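Local coordinates for MMS19 nucleotide excision repair protein homolog (Mus musculus, PDB 6TBL) that probably helps insert iron-sulfur clusters into apoproteins of DNA metabolism and genome integrity, as a key component of the cytosolic iron-sulfur protein assembly complex, at residues S30-Q33 / P34-L37; L45-D48 / T49-K53; T77-T81 / S82-P86. All blocks are in the same frame, centred on the assembly; numbering follows the deposited sequence.

Overall arrangement
This chain is the C-terminal end of MMS19, an all-helical stack of HEAT repeats, and the three contacts follow in series along it, none enclosing or crossing another. Each is local, between residues close in sequence, so no long loop is closed. Contact 1 lies in the HEAT 2 helix 22-38, at a proline. Contact 2 starts the HEAT 3 helix 47-57, and contact 3 leads from helix 63-76 over a potassium-binding turn into helix 81-94. In space they meet: Leu36 of contact 1 packs on Leu50 of contact 2, Val47 of contact 2 on Leu79 of contact 3, and Arg78 of contact 3 against the backbone of Leu36 and Leu37.

Contact 1 (S30-Q33 / P34-L37); sequences SCLQ and PLLL
Leu32 and Leu36 stand one turn apart on the HEAT 2 helix 22-38, and Leu36 N donates to Leu32 O at 2.9 Å, approaching close to the line of the carbonyl bond. Between them comes Pro34, which has no N-H to return to the turn before. Its ring carbon CD takes that place instead, 3.3 Å from Ser30 O, and the helix is kinked there. Bonding to the turn before resumes at Leu36 and goes on at Leu37, whose N reaches Gln33 O at 3.2 Å, tilted 17° from the carbonyl plane.

Leu35, Leu36 and Leu37 share one conformation, with CG opposite the carbonyl carbon and beside the backbone N (chi1 near -60°). This choice folds each branch point back over the carbonyl oxygen four residues earlier: Leu35 CG lies 3.2 Å from Cys31 O and Leu36 CG 3.3 Å from Leu32 O. The chains then fan out round the helix. Leu32 and Leu36, both buried, face helix 47-57 through Phe54, which suits branched hydrocarbon at these places. Leu35 turns to Leu13 of helix 9-16, and on the way its CD1 comes loosely within 4.4 Å of Leu32 CD2.

Gln33 takes the other course. Its CG is trans to the backbone N (chi1 171°) and the chain stays extended, crossing the ring of Pro34 at about a right angle; the side chain touches Gln71 and Cys72 of helix 63-76. A long chain, aliphatic near its root and polar at its end, fits this partly exposed border. Leu37, whose side chain touches Ala75 of the same helix, flanks it: its CD1 methyl lies 4.3 Å from the Gln33 CG methylene.

Contact 2 (L45-D48 / T49-K53); sequences LHVD and TLVTK
The first turns of the HEAT 3 helix 47-57 begin at His46, which occupies the N-cap position and meets Leu50 through the backbone: Leu50 N donates to His46 O at 2.9 Å. Val51 N repeats the pattern on Val47 O, with an almost straight N-H...O angle of 176°.

Over these bonds the side chains sort by face. Val47 and Val51 lie side by side and point the same way, Val47 CG1 resting 3.8 Å from Val51 CG2. Both are buried and reach helix 81-94, Val47 at Tyr87 and Val51 at Val91, where compact, beta-branched hydrocarbon fits between helices. Leu50 faces Leu14 of helix 9-16 and Leu76 of helix 63-76. Thr49 holds OG1 trans to its backbone N (chi1 -178°), which leaves the methyl CG2 between N and the carbonyl carbon and turns it back onto His46, 3.7 Å from CB. The imidazole itself leads away, toward helix 9-16.

Asp48 and Thr52 carry the polar side. Thr52 N gives its hydrogen to Asp48 O at 3.1 Å. Thr52 OG1, placed beside its own backbone N (chi1 -49°), is turned to the same Asp48 O but modelled too close, at 2.5 Å, so its share is doubtful. Asp48 sends OD1 elsewhere, to the hydroxyl of Tyr87.

The amide of Thr52 thus holds Asp48 O within the helix, while the Asp48 carboxylate, near the N-terminal end, would probably be stabilised by the helix dipole as it links to helix 81-94.

Contact 3 (T77-T81 / S82-P86); sequences TRLPT and SVLLP. With K (potassium ion), chain G.
The backbone turns at Pro80 and Thr81 into helix 81-94: Val83 N donates to Pro80 O at 3.2 Å from well above the carbonyl plane, and Thr81 O accepts both Leu84 N and Leu85 N, the latter almost in line with its carbonyl.

Leu84 folds back over this turn, crossing Leu79 at about a right angle. Its CD2 lies 3.8 Å from Leu79 CB, and CD1 is 3.7 Å from Thr77 CA. An alanine here is likely to take one apolar neighbour from Leu79 and leave a gap over Thr77 CA. Thr81 CG2 meets Leu85 CD2 at 3.9 Å, and both residues touch Leu120. That methyl is trans to the backbone N, which leaves OG1 beside N (chi1 -53°) and directed to the potassium ion at 2.9 Å; threonine thus serves both packing and metal. Thr77 O, at 2.8 Å, and Leu79 O, at 3.0 Å, also bind the ion, while Thr77 OG1 bonds to His74 O.

All three ligands are oxygens at distances usual for potassium, and the site lies in the turn that passes from HEAT 3 to HEAT 4.

Contact 1 (S30-Q33 / P34-L37)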
loop_
_atom_site.group_PDB
_atom_site.type_symbol
_atom_site.label_atom_id
_atom_site.label_comp_id
_atom_site.label_asym_id
_atom_site.label_seq_id
_atom_site.Cartn_x
_atom_site.Cartn_y
_atom_site.Cartn_z
ATOM N N SER A 30 6.187 24.691 -29.656
ATOM C CA SER A 30 7.521 24.605 -30.239
ATOM C C SER A 30 8.388 25.803 -29.875
ATOM O O SER A 30 9.615 25.721 -29.984
ATOM C CB SER A 30 7.428 24.475 -31.760
ATOM O OG SER A 30 6.913 25.659 -32.342
ATOM N N CYS A 31 7.779 26.910 -29.454
ATOM C CA CYS A 31 8.527 28.064 -28.977
ATOM C C CYS A 31 8.806 27.999 -27.485
ATOM O O CYS A 31 9.854 28.477 -27.033
ATOM C CB CYS A 31 7.766 29.356 -29.284
ATOM S SG CYS A 31 7.561 29.694 -31.027
ATOM N N LEU A 32 7.892 27.413 -26.714
ATOM C CA LEU A 32 8.007 27.430 -25.261
ATOM C C LEU A 32 9.086 26.476 -24.760
ATOM O O LEU A 32 9.786 26.787 -23.792
ATOM C CB LEU A 32 6.656 27.093 -24.635
ATOM C CG LEU A 32 5.599 28.185 -24.787
ATOM C CD1 LEU A 32 4.235 27.682 -24.353
ATOM C CD2 LEU A 32 5.996 29.417 -23.987
ATOM N N GLN A 33 9.237 25.318 -25.404
ATOM C CA GLN A 33 10.217 24.342 -24.930
ATOM C C GLN A 33 11.639 24.889 -24.903
ATOM O O GLN A 33 12.309 24.738 -23.866
ATOM C CB GLN A 33 10.126 23.063 -25.766
ATOM C CG GLN A 33 11.240 22.073 -25.480
ATOM C CD GLN A 33 11.031 20.747 -26.176
ATOM O OE1 GLN A 33 9.975 20.498 -26.758
ATOM N NE2 GLN A 33 12.039 19.886 -26.120
ATOM N N PRO A 34 12.166 25.513 -25.965
ATOM C CA PRO A 34 13.519 26.087 -25.852
ATOM C C PRO A 34 13.614 27.188 -24.811
ATOM O O PRO A 34 14.663 27.332 -24.168
ATOM C CB PRO A 34 13.800 26.624 -27.264
ATOM C CG PRO A 34 12.845 25.897 -28.151
ATOM C CD PRO A 34 11.619 25.692 -27.320
ATOM N N LEU A 35 12.548 27.972 -24.625
ATOM C CA LEU A 35 12.562 28.999 -23.589
ATOM C C LEU A 35 12.679 28.376 -22.203
ATOM O O LEU A 35 13.372 28.911 -21.330
ATOM C CB LEU A 35 11.307 29.865 -23.689
ATOM C CG LEU A 35 11.095 30.600 -25.013
ATOM C CD1 LEU A 35 9.794 31.384 -24.990
ATOM C CD2 LEU A 35 12.269 31.514 -25.322
ATOM N N LEU A 36 12.012 27.240 -21.984
ATOM C CA LEU A 36 12.138 26.552 -20.705
ATOM C C LEU A 36 13.553 26.039 -20.485
ATOM O O LEU A 36 14.027 25.993 -19.345
ATOM C CB LEU A 36 11.145 25.395 -20.625
ATOM C CG LEU A 36 9.662 25.766 -20.677
ATOM C CD1 LEU A 36 8.787 24.525 -20.768
ATOM C CD2 LEU A 36 9.284 26.608 -19.467
ATOM N N LEU A 37 14.245 25.660 -21.557
ATOM C CA LEU A 37 15.572 25.079 -21.413
ATOM C C LEU A 37 16.664 26.138 -21.311
ATOM O O LEU A 37 17.643 25.939 -20.581
ATOM C CB LEU A 37 15.861 24.145 -22.586
ATOM C CG LEU A 37 14.898 22.968 -22.759
ATOM C CD1 LEU A 37 15.254 22.171 -24.004
ATOM C CD2 LEU A 37 14.914 22.081 -21.528
#

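Contact 2 (L45-D48 / T49-K53)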
loop_
_atom_site.group_PDB
_atom_site.type_symbol
_atom_site.label_atom_id
_atom_site.label_comp_id
_atom_site.label_asym_id
_atom_site.label_seq_id
_atom_site.Cartn_x
_atom_site.Cartn_y
_atom_site.Cartn_z
ATOM N N LEU A 45 8.519 32.556 -13.430
ATOM C CA LEU A 45 7.437 33.397 -12.932
ATOM C C LEU A 45 6.075 32.843 -13.318
ATOM O O LEU A 45 5.099 33.023 -12.583
ATOM C CB LEU A 45 7.597 34.820 -13.457
ATOM C CG LEU A 45 8.801 35.604 -12.942
ATOM C CD1 LEU A 45 8.902 36.935 -13.664
ATOM C CD2 LEU A 45 8.711 35.815 -11.434
ATOM N N HIS A 46 5.990 32.162 -14.453
ATOM C CA HIS A 46 4.721 31.697 -14.993
ATOM C C HIS A 46 4.540 30.194 -14.819
ATOM O O HIS A 46 3.866 29.554 -15.624
ATOM C CB HIS A 46 4.609 32.093 -16.466
ATOM C CG HIS A 46 5.043 33.499 -16.742
ATOM N ND1 HIS A 46 6.369 33.860 -16.853
ATOM C CD2 HIS A 46 4.328 34.637 -16.916
ATOM C CE1 HIS A 46 6.451 35.158 -17.088
ATOM N NE2 HIS A 46 5.227 35.653 -17.134
ATOM N N VAL A 47 5.129 29.621 -13.765
ATOM C CA VAL A 47 5.068 28.173 -13.569
ATOM C C VAL A 47 3.626 27.707 -13.436
ATOM O O VAL A 47 3.233 26.685 -14.016
ATOM C CB VAL A 47 5.908 27.759 -12.346
ATOM C CG1 VAL A 47 5.603 26.324 -11.963
ATOM C CG2 VAL A 47 7.378 27.905 -12.651
ATOM N N ASP A 48 2.808 28.451 -12.689
ATOM C CA ASP A 48 1.450 27.993 -12.417
ATOM C C ASP A 48 0.642 27.859 -13.700
ATOM O O ASP A 48 -0.053 26.855 -13.901
ATOM C CB ASP A 48 0.755 28.942 -11.445
ATOM C CG ASP A 48 -0.509 28.345 -10.864
ATOM O OD1 ASP A 48 -0.412 27.595 -9.866
ATOM O OD2 ASP A 48 -1.599 28.611 -11.414
ATOM N N THR A 49 0.728 28.852 -14.587
ATOM C CA THR A 49 0.003 28.759 -15.848
ATOM C C THR A 49 0.690 27.817 -16.833
ATOM O O THR A 49 0.019 27.228 -17.689
ATOM C CB THR A 49 -0.175 30.153 -16.460
ATOM O OG1 THR A 49 -0.938 30.057 -17.668
ATOM C CG2 THR A 49 1.169 30.793 -16.760
ATOM N N LEU A 50 2.011 27.650 -16.727
ATOM C CA LEU A 50 2.697 26.675 -17.570
ATOM C C LEU A 50 2.289 25.255 -17.197
ATOM O O LEU A 50 1.923 24.455 -18.066
ATOM C CB LEU A 50 4.213 26.851 -17.463
ATOM C CG LEU A 50 4.819 28.079 -18.153
ATOM C CD1 LEU A 50 6.277 28.272 -17.749
ATOM C CD2 LEU A 50 4.687 27.993 -19.668
ATOM N N VAL A 51 2.339 24.931 -15.904
ATOM C CA VAL A 51 1.950 23.598 -15.447
ATOM C C VAL A 51 0.497 23.316 -15.806
ATOM O O VAL A 51 0.163 22.242 -16.321
ATOM C CB VAL A 51 2.194 23.457 -13.933
ATOM C CG1 VAL A 51 1.582 22.169 -13.415
ATOM C CG2 VAL A 51 3.679 23.497 -13.630
ATOM N N THR A 52 -0.385 24.282 -15.548
ATOM C CA THR A 52 -1.809 24.076 -15.791
ATOM C C THR A 52 -2.085 23.780 -17.260
ATOM O O THR A 52 -2.708 22.764 -17.594
ATOM C CB THR A 52 -2.599 25.304 -15.336
ATOM O OG1 THR A 52 -2.200 25.667 -14.009
ATOM C CG2 THR A 52 -4.090 25.011 -15.345
ATOM N N LYS A 53 -1.612 24.652 -18.154
ATOM C CA LYS A 53 -1.961 24.530 -19.566
ATOM C C LYS A 53 -1.275 23.338 -20.220
ATOM O O LYS A 53 -1.867 22.673 -21.079
ATOM C CB LYS A 53 -1.618 25.822 -20.305
ATOM C CG LYS A 53 -2.566 26.960 -19.995
ATOM C CD LYS A 53 -4.004 26.535 -20.243
ATOM C CE LYS A 53 -4.986 27.590 -19.772
ATOM N NZ LYS A 53 -6.390 27.128 -19.934
#

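Contact 3 (T77-T81 / S82-P86)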
loop_
_atom_site.group_PDB
_atom_site.type_symbol
_atom_site.label_atom_id
_atom_site.label_comp_id
_atom_site.label_asym_id
_atom_site.label_seq_id
_atom_site.Cartn_x
_atom_site.Cartn_y
_atom_site.Cartn_z
ATOM N N THR A 77 11.295 20.774 -15.905
ATOM C CA THR A 77 12.192 20.363 -14.832
ATOM C C THR A 77 13.538 21.080 -14.869
ATOM O O THR A 77 14.334 20.897 -13.941
ATOM C CB THR A 77 12.405 18.849 -14.877
ATOM O OG1 THR A 77 13.067 18.494 -16.096
ATOM C CG2 THR A 77 11.067 18.125 -14.810
ATOM N N ARG A 78 13.810 21.884 -15.900
ATOM C CA ARG A 78 15.030 22.683 -15.934
ATOM C C ARG A 78 14.914 23.953 -15.100
ATOM O O ARG A 78 15.940 24.557 -14.767
ATOM C CB ARG A 78 15.391 23.038 -17.380
ATOM C CG ARG A 78 16.786 23.625 -17.545
ATOM C CD ARG A 78 17.412 23.198 -18.858
ATOM N NE ARG A 78 17.534 21.746 -18.952
ATOM C CZ ARG A 78 18.144 21.113 -19.948
ATOM N NH1 ARG A 78 18.690 21.808 -20.936
ATOM N NH2 ARG A 78 18.208 19.789 -19.957
ATOM N N LEU A 79 13.695 24.363 -14.750
ATOM C CA LEU A 79 13.509 25.509 -13.878
ATOM C C LEU A 79 14.098 25.214 -12.498
ATOM O O LEU A 79 14.355 24.054 -12.160
ATOM C CB LEU A 79 12.022 25.854 -13.762
ATOM C CG LEU A 79 11.238 26.035 -15.065
ATOM C CD1 LEU A 79 9.853 26.586 -14.785
ATOM C CD2 LEU A 79 11.977 26.923 -16.046
ATOM N N PRO A 80 14.346 26.250 -11.697
ATOM C CA PRO A 80 14.858 26.024 -10.338
ATOM C C PRO A 80 13.972 25.071 -9.548
ATOM O O PRO A 80 12.747 25.211 -9.515
ATOM C CB PRO A 80 14.865 27.429 -9.731
ATOM C CG PRO A 80 15.070 28.327 -10.898
ATOM C CD PRO A 80 14.343 27.682 -12.050
ATOM N N THR A 81 14.610 24.092 -8.902
ATOM C CA THR A 81 13.868 23.042 -8.215
ATOM C C THR A 81 13.022 23.596 -7.074
ATOM O O THR A 81 11.936 23.074 -6.799
ATOM C CB THR A 81 14.841 21.981 -7.697
ATOM O OG1 THR A 81 15.671 21.529 -8.775
ATOM C CG2 THR A 81 14.090 20.790 -7.116
ATOM N N SER A 82 13.488 24.661 -6.417
ATOM C CA SER A 82 12.766 25.201 -5.271
ATOM C C SER A 82 11.379 25.718 -5.637
ATOM O O SER A 82 10.508 25.784 -4.764
ATOM C CB SER A 82 13.580 26.316 -4.614
ATOM O OG SER A 82 13.813 27.377 -5.523
ATOM N N VAL A 83 11.146 26.077 -6.903
ATOM C CA VAL A 83 9.839 26.581 -7.319
ATOM C C VAL A 83 8.971 25.504 -7.948
ATOM O O VAL A 83 7.767 25.735 -8.148
ATOM C CB VAL A 83 9.980 27.769 -8.295
ATOM C CG1 VAL A 83 11.026 28.742 -7.784
ATOM C CG2 VAL A 83 10.315 27.286 -9.699
ATOM N N LEU A 84 9.537 24.339 -8.266
ATOM C CA LEU A 84 8.764 23.248 -8.840
ATOM C C LEU A 84 8.195 22.316 -7.783
ATOM O O LEU A 84 7.153 21.697 -8.019
ATOM C CB LEU A 84 9.622 22.433 -9.809
ATOM C CG LEU A 84 10.309 23.197 -10.935
ATOM C CD1 LEU A 84 10.977 22.225 -11.872
ATOM C CD2 LEU A 84 9.324 24.076 -11.679
ATOM N N LEU A 85 8.848 22.216 -6.622
ATOM C CA LEU A 85 8.436 21.243 -5.612
ATOM C C LEU A 85 6.989 21.390 -5.152
ATOM O O LEU A 85 6.333 20.353 -4.954
ATOM C CB LEU A 85 9.406 21.305 -4.422
ATOM C CG LEU A 85 10.840 20.876 -4.752
ATOM C CD1 LEU A 85 11.750 21.046 -3.545
ATOM C CD2 LEU A 85 10.875 19.440 -5.262
ATOM N N PRO A 86 6.427 22.592 -4.967
ATOM C CA PRO A 86 4.998 22.678 -4.618
ATOM C C PRO A 86 4.067 22.141 -5.694
ATOM O O PRO A 86 2.873 21.971 -5.421
ATOM C CB PRO A 86 4.773 24.182 -4.391
ATOM C CG PRO A 86 5.917 24.851 -5.065
ATOM C CD PRO A 86 7.068 23.915 -4.905
HETATM K K K G . 15.855 21.465 -11.621
#